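Local coordinates for protein YCGM (Escherichia coli, PDB 1NR9) that is of unknown function but belongs to the fumarylacetoacetate hydrolase family and carries a bound magnesium ion, at residues 139-142 and 143-147; 165-168 and 169-173. All blocks are in the same frame, centred on the assembly; numbering follows the deposited sequence.

Contact 1 (139-142 and 143-147); sequences AEFT and GDPQN
Phe141 and Pro145 meet in a local, surface contact within the loop that leaves strand 130-137 and leads into strand 149-154, an inner strand of the four-stranded antiparallel sheet. The second half of the loop contains an Asx turn at Asp144, and Pro145 is the residue inside that turn, so the aromatic ring packs against the turn's own proline. The contact is apolar: the CE2 and CD2 side of Phe141 lies against CG and CD of Pro145, the nearest pair being Phe141 CE2 and Pro145 CG at 3.4 Å, and the two side chains run past one another in opposite senses. The proline carbon comes at the phenyl obliquely. At the ring edge, near its plane, sits the backbone of Gly143, with Gly143 O 3.4 Å from Phe141 CD2. Phe141 reaches the turn because its CG stands anti to the backbone N (chi1 -175°), which carries the ring forward along the chain. Beyond this pair the ring meets that of Tyr98, on strand 95-102, with the planes at about 40°. In the turn, the backbone N of Gln146 donates to Asp144 OD1 over 3.0 Å, coming from above the carboxylate plane, about 70° out of it.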
# COMPACT_ATOMS: atom_id res chain seq x y z
N ALA A 139 15.28 22.41 -6.68
CA ALA A 139 16.01 23.65 -6.89
C ALA A 139 15.69 24.23 -8.26
O ALA A 139 16.59 24.56 -9.04
CB ALA A 139 17.51 23.40 -6.74
N GLU A 140 14.41 24.37 -8.55
CA GLU A 140 13.95 24.91 -9.82
C GLU A 140 12.53 25.38 -9.56
O GLU A 140 11.91 26.05 -10.39
CB GLU A 140 13.97 23.81 -10.88
CG GLU A 140 13.83 24.30 -12.32
CD GLU A 140 14.38 23.31 -13.33
OE1 GLU A 140 15.58 22.96 -13.25
OE2 GLU A 140 13.61 22.88 -14.22
N PHE A 141 12.03 25.04 -8.37
CA PHE A 141 10.70 25.43 -7.94
C PHE A 141 10.77 26.88 -7.51
O PHE A 141 11.44 27.22 -6.53
CB PHE A 141 10.27 24.56 -6.76
CG PHE A 141 8.86 24.79 -6.30
CD1 PHE A 141 7.79 24.26 -7.01
CD2 PHE A 141 8.60 25.52 -5.14
CE1 PHE A 141 6.47 24.47 -6.58
CE2 PHE A 141 7.28 25.74 -4.70
CZ PHE A 141 6.22 25.20 -5.43
N THR A 142 10.10 27.75 -8.25
CA THR A 142 10.11 29.16 -7.90
C THR A 142 9.03 29.39 -6.86
O THR A 142 7.84 29.21 -7.13
CB THR A 142 9.80 30.06 -9.11
OG1 THR A 142 10.74 29.80 -10.16
CG2 THR A 142 9.90 31.52 -8.72
N GLY A 143 9.44 29.77 -5.65
CA GLY A 143 8.46 30.02 -4.61
C GLY A 143 8.66 29.15 -3.39
O GLY A 143 9.53 28.27 -3.36
N ASP A 144 7.84 29.38 -2.36
CA ASP A 144 7.95 28.61 -1.13
C ASP A 144 6.94 27.47 -1.08
O ASP A 144 5.74 27.68 -0.86
CB ASP A 144 7.76 29.54 0.08
CG ASP A 144 7.69 28.77 1.39
OD1 ASP A 144 8.21 27.64 1.47
OD2 ASP A 144 7.11 29.32 2.36
N PRO A 145 7.42 26.24 -1.27
CA PRO A 145 6.52 25.09 -1.23
C PRO A 145 5.58 25.21 -0.04
O PRO A 145 4.38 24.99 -0.18
CB PRO A 145 7.48 23.92 -1.08
CG PRO A 145 8.67 24.37 -1.86
CD PRO A 145 8.83 25.81 -1.43
N GLN A 146 6.11 25.59 1.11
CA GLN A 146 5.29 25.70 2.31
C GLN A 146 4.26 26.81 2.23
O GLN A 146 3.41 26.96 3.11
CB GLN A 146 6.15 25.90 3.55
CG GLN A 146 5.39 25.62 4.82
CD GLN A 146 4.87 24.18 4.87
OE1 GLN A 146 5.66 23.23 5.01
NE2 GLN A 146 3.56 24.01 4.73
N ASN A 147 4.35 27.60 1.16
CA ASN A 147 3.41 28.70 0.95
C ASN A 147 3.05 28.79 -0.53
O ASN A 147 3.23 29.83 -1.18
CB ASN A 147 4.01 30.01 1.45
CG ASN A 147 3.00 31.14 1.45
OD1 ASN A 147 1.84 30.96 1.84
ND2 ASN A 147 3.44 32.32 1.03

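Contact 2 (165-168 and 169-173); sequences ADMI and HKIVP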
# COMPACT_ATOMS: atom_id res chain seq x y z
N ALA A 165 0.45 27.11 3.30
CA ALA A 165 0.65 27.63 4.64
C ALA A 165 -0.43 27.14 5.61
O ALA A 165 -0.25 27.19 6.83
CB ALA A 165 0.67 29.15 4.59
N ASP A 166 -1.56 26.65 5.09
CA ASP A 166 -2.65 26.18 5.95
C ASP A 166 -2.51 24.71 6.38
O ASP A 166 -3.44 24.13 6.93
CB ASP A 166 -4.00 26.36 5.26
CG ASP A 166 -4.32 27.81 4.96
OD1 ASP A 166 -4.13 28.66 5.85
OD2 ASP A 166 -4.76 28.09 3.82
N MSE A 167 -1.35 24.12 6.11
CA MSE A 167 -1.10 22.73 6.48
C MSE A 167 -0.88 22.65 7.99
O MSE A 167 -0.23 23.52 8.56
CB MSE A 167 0.17 22.25 5.79
CG MSE A 167 -0.01 21.13 4.80
SE MSE A 167 1.71 20.71 3.99
CE MSE A 167 2.04 18.98 4.74
N ILE A 168 -1.43 21.63 8.64
CA ILE A 168 -1.23 21.49 10.08
C ILE A 168 0.21 21.04 10.33
O ILE A 168 0.97 21.72 11.03
CB ILE A 168 -2.18 20.45 10.68
CG1 ILE A 168 -3.62 20.84 10.37
CG2 ILE A 168 -1.96 20.36 12.19
CD1 ILE A 168 -3.93 22.27 10.72
N HIS A 169 0.58 19.90 9.74
CA HIS A 169 1.94 19.37 9.84
C HIS A 169 2.62 19.80 8.54
O HIS A 169 2.19 19.42 7.45
CB HIS A 169 1.90 17.85 9.92
CG HIS A 169 1.02 17.33 11.01
ND1 HIS A 169 1.46 17.16 12.31
CD2 HIS A 169 -0.29 17.01 11.02
CE1 HIS A 169 0.45 16.76 13.06
NE2 HIS A 169 -0.62 16.66 12.30
N LYS A 170 3.66 20.61 8.66
CA LYS A 170 4.36 21.11 7.48
C LYS A 170 4.95 19.96 6.64
O LYS A 170 4.92 18.80 7.05
CB LYS A 170 5.45 22.09 7.93
CG LYS A 170 4.92 23.15 8.90
CD LYS A 170 3.78 23.95 8.27
CE LYS A 170 3.04 24.83 9.28
NZ LYS A 170 2.29 24.02 10.29
N ILE A 171 5.50 20.29 5.48
CA ILE A 171 6.06 19.29 4.60
C ILE A 171 7.24 18.49 5.13
O ILE A 171 7.16 17.27 5.20
CB ILE A 171 6.44 19.88 3.24
CG1 ILE A 171 5.20 20.51 2.59
CG2 ILE A 171 7.03 18.79 2.34
CD1 ILE A 171 5.48 21.15 1.23
N VAL A 172 8.35 19.13 5.50
CA VAL A 172 9.47 18.33 5.99
C VAL A 172 9.16 17.60 7.31
O VAL A 172 9.64 16.49 7.53
CB VAL A 172 10.79 19.15 6.14
CG1 VAL A 172 11.00 20.06 4.95
CG2 VAL A 172 10.79 19.91 7.44
N PRO A 173 8.36 18.21 8.21
CA PRO A 173 8.08 17.49 9.46
C PRO A 173 7.27 16.23 9.19
O PRO A 173 7.58 15.15 9.70
CB PRO A 173 7.28 18.51 10.29
CG PRO A 173 7.75 19.82 9.77
CD PRO A 173 7.83 19.58 8.27
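The ammonium group of Lys170 is held by two successive backbone carbonyls: NZ donates to Ile168 O at 2.8 Å and to Met167 O at 3.1 Å. Neither bond is made squarely. At Ile168 O the nitrogen stands above the carbonyl plane, 51° out of it, while at Met167 O it is tilted by 31°. Lys170 leaves its backbone heading away from 165-168, and the chain then curls back: bends at chi2 and chi4 return NZ to the carbonyls, with CE passing 3.6 Å from Met167 O. The positive charge would be expected to polarise both peptide groups. This folded lysine closes the turn between the short 3-10 segment at 165-166 and helix 171-178, and Lys170 itself occupies the helix N-cap position. Ile171, the first residue of that helix, brings CG1 to 3.8 Å from the SE of selenomethionine Met167, the two side chains crossing at about a right angle. Both are buried; Ile171 also packs on Leu75 and Val77 of strand 69-79, so the start of the helix rests on the mixed sheet. The side chain of Met167 lies about 11 Å from the bound magnesium ion, touching Asn27 and Thr192. Asn27 OD1 accepts from the backbone N of His169, and Asn27 also bonds the backbone of Ile168. On His169 itself, the imidazole receives a CH-pi contact from the preceding residue: the CG2 methyl of Ile168 sits over one face, displaced toward the rim, 4.1 Å from the ring centroid and nearest to CD2 and NE2.

Overall arrangement
Contact 1 comes first along the chain, in the loop between strands 130-137 and 149-154; contact 2 follows after strands 149-154 and 157-163, where the chain turns into helix 171-178. The two strands between them form an antiparallel pair within the four-stranded sheet, and that pairing returns the chain to the neighbourhood of contact 1. The centres of contacts 1 and 2 lie about 14 Å apart, and the segments touch directly: Gln146 OE1 is 3.0 Å from Ile171 N, a probable hydrogen bond to the first residue of the helix, while Asn147 packs on Ala165. Gln146 and Asn147 thus tie the exposed loop of contact 1 to the turn and helix start of contact 2.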